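Local structure of putative uncharacterized protein (Pyrococcus furiosus, 3V68) at residues A[187-190]-A[191-195]; A[209-212]-A[213-216]. The protein is of unknown function but probably binds double-stranded DNA, and belongs to the DUF2666 family. All coordinates share one frame; numbering follows the deposited sequence.

Interaction 1: residues A[187-190]-A[191-195]; sequences KKIV and EYFGG
Glu191 N reaches back to Lys187 O at 3.0 Å, and one residue on Tyr192 N bonds Lys188 O at 2.9 Å, so Lys187 to Tyr192 form the end of one short helix, which the chain leaves at Phe193. There the ladder frays: Phe193 N divides itself between two weak bonds, to Ile189 O at 3.4 Å and Val190 O at 3.2 Å. Gly194 N closes a last turn on Glu191 O.

On the exposed flank Lys187 and Glu191 form an i to i+4 salt bridge that includes a weak hydrogen bond, Lys187 NZ lying 3.3 Å from Glu191 OE2. The lysine starts with CG anti to its own N (chi1 177°); its chain from there brings CE alongside Glu191 OE2, and the bend at chi4 (-66°) turns NZ to the same oxygen. On the inner flank Ile189 O meets the edge of the Phe193 ring near its plane, 3.4 Å from Phe193 CD2, while Ile189 CG2 packs more loosely against CE2 of that ring. Tyr192 CD1 lies over one face of Phe193, offset toward the rim.

Among the neighbouring helices, the Tyr192 hydroxyl hydrogen-bonds Leu211 O and its ring meets Phe215 edge-to-face. Ile189 packs on Tyr224 of helix 219-231, and Phe193 touches Met229 of that helix and Ile208 and Phe212 of helix 202-213.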
loop_
_atom_site.group_PDB
_atom_site.type_symbol
_atom_site.label_atom_id
_atom_site.label_comp_id
_atom_site.label_asym_id
_atom_site.label_seq_id
_atom_site.Cartn_x
_atom_site.Cartn_y
_atom_site.Cartn_z
ATOM N N LYS A 187 3.324 16.814 -9.013
ATOM C CA LYS A 187 3.067 17.256 -10.384
ATOM C C LYS A 187 4.343 17.160 -11.221
ATOM O O LYS A 187 4.315 16.661 -12.353
ATOM C CB LYS A 187 2.506 18.683 -10.402
ATOM C CG LYS A 187 2.268 19.246 -11.795
ATOM C CD LYS A 187 1.757 20.686 -11.731
ATOM C CE LYS A 187 2.106 21.453 -13.000
ATOM N NZ LYS A 187 3.580 21.648 -13.159
ATOM N N LYS A 188 5.452 17.628 -10.655
ATOM C CA LYS A 188 6.761 17.554 -11.309
ATOM C C LYS A 188 7.167 16.102 -11.572
ATOM O O LYS A 188 7.718 15.777 -12.628
ATOM C CB LYS A 188 7.824 18.242 -10.448
ATOM C CG LYS A 188 8.995 18.841 -11.217
ATOM C CD LYS A 188 8.590 20.144 -11.898
ATOM C CE LYS A 188 9.748 21.126 -12.004
ATOM N NZ LYS A 188 9.971 21.861 -10.721
ATOM N N ILE A 189 6.885 15.234 -10.601
ATOM C CA ILE A 189 7.183 13.811 -10.732
ATOM C C ILE A 189 6.372 13.184 -11.870
ATOM O O ILE A 189 6.901 12.385 -12.647
ATOM C CB ILE A 189 6.966 13.055 -9.387
ATOM C CG1 ILE A 189 8.038 13.480 -8.376
ATOM C CG2 ILE A 189 6.993 11.538 -9.600
ATOM C CD1 ILE A 189 7.787 13.033 -6.952
ATOM N N VAL A 190 5.093 13.539 -11.965
ATOM C CA VAL A 190 4.262 13.039 -13.059
ATOM C C VAL A 190 4.866 13.454 -14.399
ATOM O O VAL A 190 5.027 12.631 -15.303
ATOM C CB VAL A 190 2.796 13.525 -12.942
ATOM C CG1 VAL A 190 2.017 13.243 -14.231
ATOM C CG2 VAL A 190 2.116 12.865 -11.749
ATOM N N GLU A 191 5.233 14.725 -14.511
ATOM C CA GLU A 191 5.763 15.233 -15.774
ATOM C C GLU A 191 7.130 14.649 -16.119
ATOM O O GLU A 191 7.435 14.423 -17.282
ATOM C CB GLU A 191 5.760 16.758 -15.783
ATOM C CG GLU A 191 4.341 17.291 -15.869
ATOM C CD GLU A 191 4.233 18.787 -15.741
ATOM O OE1 GLU A 191 5.215 19.507 -16.037
ATOM O OE2 GLU A 191 3.132 19.249 -15.361
ATOM N N TYR A 192 7.929 14.363 -15.095
ATOM C CA TYR A 192 9.224 13.710 -15.273
ATOM C C TYR A 192 9.116 12.396 -16.069
ATOM O O TYR A 192 9.963 12.107 -16.920
ATOM C CB TYR A 192 9.839 13.463 -13.893
ATOM C CG TYR A 192 11.231 12.875 -13.877
ATOM C CD1 TYR A 192 11.425 11.514 -13.656
ATOM C CD2 TYR A 192 12.353 13.686 -14.039
ATOM C CE1 TYR A 192 12.697 10.965 -13.618
ATOM C CE2 TYR A 192 13.637 13.146 -13.998
ATOM C CZ TYR A 192 13.797 11.788 -13.791
ATOM O OH TYR A 192 15.054 11.245 -13.751
ATOM N N PHE A 193 8.066 11.620 -15.798
ATOM C CA PHE A 193 7.854 10.335 -16.465
ATOM C C PHE A 193 6.930 10.426 -17.687
ATOM O O PHE A 193 6.516 9.402 -18.238
ATOM C CB PHE A 193 7.321 9.306 -15.458
ATOM C CG PHE A 193 8.344 8.861 -14.453
ATOM C CD1 PHE A 193 9.287 7.896 -14.793
ATOM C CD2 PHE A 193 8.369 9.405 -13.170
ATOM C CE1 PHE A 193 10.243 7.475 -13.868
ATOM C CE2 PHE A 193 9.315 8.982 -12.233
ATOM C CZ PHE A 193 10.256 8.023 -12.584
ATOM N N GLY A 194 6.612 11.652 -18.104
ATOM C CA GLY A 194 5.630 11.890 -19.167
ATOM C C GLY A 194 5.937 11.339 -20.551
ATOM O O GLY A 194 5.040 11.260 -21.396
ATOM N N GLY A 195 7.192 10.952 -20.781
ATOM C CA GLY A 195 7.613 10.360 -22.051
ATOM C C GLY A 195 7.317 8.877 -22.200
ATOM O O GLY A 195 7.697 8.265 -23.199
#

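Interaction 2: residues A[209-212]-A[213-216]; sequences VQLF and REFK
Gln210 NE2 donates to Glu214 OE1 at 2.9 Å along a nearly straight path (169° at the hydrogen), an i to i+4 side-chain bond. The carboxylate oxygen lies in the amide plane, yet the donor comes from above the carboxylate, the two planes standing 75° apart. With Gln210 CG anti to the backbone N, that carbon lies 3.4 Å from Glu214 OE1, and the bend at chi2 (65°) swings the amide round to it. A leucine in place of Glu214 would probably leave the Gln210 amide without this acceptor and free to turn.

Beneath, Arg213 N bonds Val209 O at 2.9 Å, and Glu214 N bonds Gln210 O with a weak second link to Leu211 O. This is the C-terminal end of helix 202-213, running into the loop to helix 219-231. Past the helix, Phe215 N donates to Phe212 O at 3.0 Å, from above the carbonyl plane, and a water donates to both Phe212 O and Phe215 O, bridging the exit. Lys216 NZ folds back onto Glu214 O at 2.8 Å.

Farther out, the Arg213 side chain runs beside Val209, Arg213 NE 3.8 Å from Val209 CG1, and both touch Leu66 of helix 66-73. The Phe212 ring packs against Ala225 and Ala226 of helix 219-231.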
loop_
_atom_site.group_PDB
_atom_site.type_symbol
_atom_site.label_atom_id
_atom_site.label_comp_id
_atom_site.label_asym_id
_atom_site.label_seq_id
_atom_site.Cartn_x
_atom_site.Cartn_y
_atom_site.Cartn_z
ATOM N N VAL A 209 13.291 2.484 -15.915
ATOM C CA VAL A 209 14.010 2.202 -14.671
ATOM C C VAL A 209 15.226 3.120 -14.551
ATOM O O VAL A 209 15.474 3.699 -13.491
ATOM C CB VAL A 209 14.421 0.721 -14.565
ATOM C CG1 VAL A 209 15.391 0.507 -13.408
ATOM C CG2 VAL A 209 13.192 -0.143 -14.368
ATOM N N GLN A 210 15.961 3.272 -15.652
ATOM C CA GLN A 210 17.105 4.170 -15.676
ATOM C C GLN A 210 16.697 5.610 -15.369
ATOM O O GLN A 210 17.346 6.291 -14.579
ATOM C CB GLN A 210 17.826 4.078 -17.020
ATOM C CG GLN A 210 19.094 4.915 -17.104
ATOM C CD GLN A 210 20.187 4.450 -16.157
ATOM O OE1 GLN A 210 20.274 3.273 -15.807
ATOM N NE2 GLN A 210 21.033 5.380 -15.740
ATOM N N LEU A 211 15.603 6.059 -15.984
ATOM C CA LEU A 211 15.082 7.390 -15.709
ATOM C C LEU A 211 14.715 7.553 -14.233
ATOM O O LEU A 211 15.024 8.580 -13.620
ATOM C CB LEU A 211 13.889 7.713 -16.616
ATOM C CG LEU A 211 13.367 9.152 -16.532
ATOM C CD1 LEU A 211 14.416 10.165 -16.967
ATOM C CD2 LEU A 211 12.084 9.329 -17.336
ATOM N N PHE A 212 14.086 6.530 -13.656
ATOM C CA PHE A 212 13.816 6.555 -12.228
ATOM C C PHE A 212 15.106 6.680 -11.399
ATOM O O PHE A 212 15.164 7.457 -10.443
ATOM C CB PHE A 212 13.026 5.329 -11.766
ATOM C CG PHE A 212 13.154 5.082 -10.292
ATOM C CD1 PHE A 212 12.377 5.797 -9.388
ATOM C CD2 PHE A 212 14.116 4.196 -9.805
ATOM C CE1 PHE A 212 12.534 5.618 -8.021
ATOM C CE2 PHE A 212 14.279 4.009 -8.445
ATOM C CZ PHE A 212 13.482 4.720 -7.549
ATOM N N ARG A 213 16.128 5.907 -11.762
ATOM C CA ARG A 213 17.385 5.934 -11.014
ATOM C C ARG A 213 18.084 7.287 -11.067
ATOM O O ARG A 213 18.795 7.658 -10.137
ATOM C CB ARG A 213 18.324 4.823 -11.475
ATOM C CG ARG A 213 17.804 3.432 -11.186
ATOM C CD ARG A 213 18.934 2.426 -11.209
ATOM N NE ARG A 213 18.443 1.053 -11.236
ATOM C CZ ARG A 213 18.022 0.376 -10.171
ATOM N NH1 ARG A 213 18.020 0.937 -8.967
ATOM N NH2 ARG A 213 17.600 -0.871 -10.316
ATOM N N GLU A 214 17.858 8.028 -12.147
ATOM C CA GLU A 214 18.435 9.351 -12.315
ATOM C C GLU A 214 17.628 10.456 -11.644
ATOM O O GLU A 214 18.050 11.619 -11.646
ATOM C CB GLU A 214 18.605 9.654 -13.801
ATOM C CG GLU A 214 19.642 8.774 -14.462
ATOM C CD GLU A 214 19.515 8.731 -15.962
ATOM O OE1 GLU A 214 20.356 8.063 -16.596
ATOM O OE2 GLU A 214 18.575 9.348 -16.507
ATOM N N PHE A 215 16.472 10.104 -11.077
ATOM C CA PHE A 215 15.615 11.089 -10.430
ATOM C C PHE A 215 16.264 11.602 -9.158
ATOM O O PHE A 215 16.582 10.830 -8.251
ATOM C CB PHE A 215 14.215 10.523 -10.152
ATOM C CG PHE A 215 13.328 11.445 -9.353
ATOM C CD1 PHE A 215 12.635 12.481 -9.972
ATOM C CD2 PHE A 215 13.183 11.266 -7.981
ATOM C CE1 PHE A 215 11.812 13.334 -9.230
ATOM C CE2 PHE A 215 12.358 12.106 -7.232
ATOM C CZ PHE A 215 11.677 13.146 -7.857
ATOM N N LYS A 216 16.466 12.912 -9.114
ATOM C CA LYS A 216 17.089 13.554 -7.976
ATOM C C LYS A 216 15.991 14.014 -7.035
ATOM O O LYS A 216 15.158 14.856 -7.387
ATOM C CB LYS A 216 17.975 14.728 -8.415
ATOM C CG LYS A 216 19.138 14.351 -9.343
ATOM C CD LYS A 216 18.838 14.708 -10.796
ATOM C CE LYS A 216 20.067 14.550 -11.693
ATOM N NZ LYS A 216 20.273 13.152 -12.174
HETATM O O HOH W 1 15.555 8.176 -7.814
#

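Overall arrangement
From the N terminus, the chain makes two strands, the helices from 26-43 to 91-110, two more strands that complete the antiparallel sheet, and then helix 160-181, before interaction 1 closes the end of helix 186-192. Interaction 2 follows at the end of helix 202-213, where the chain turns toward helix 219-231. The contacts are in series, neither nesting nor crossing, and each closes no more than a helical turn. Their centres lie about 12 Å apart; the Tyr192 hydroxyl reaches helix 202-213, while Ile189 CG1 packs on the Phe215 ring. Both contacts border helix 219-231, so three consecutive helices of the second DUF2666 domain are tied together here.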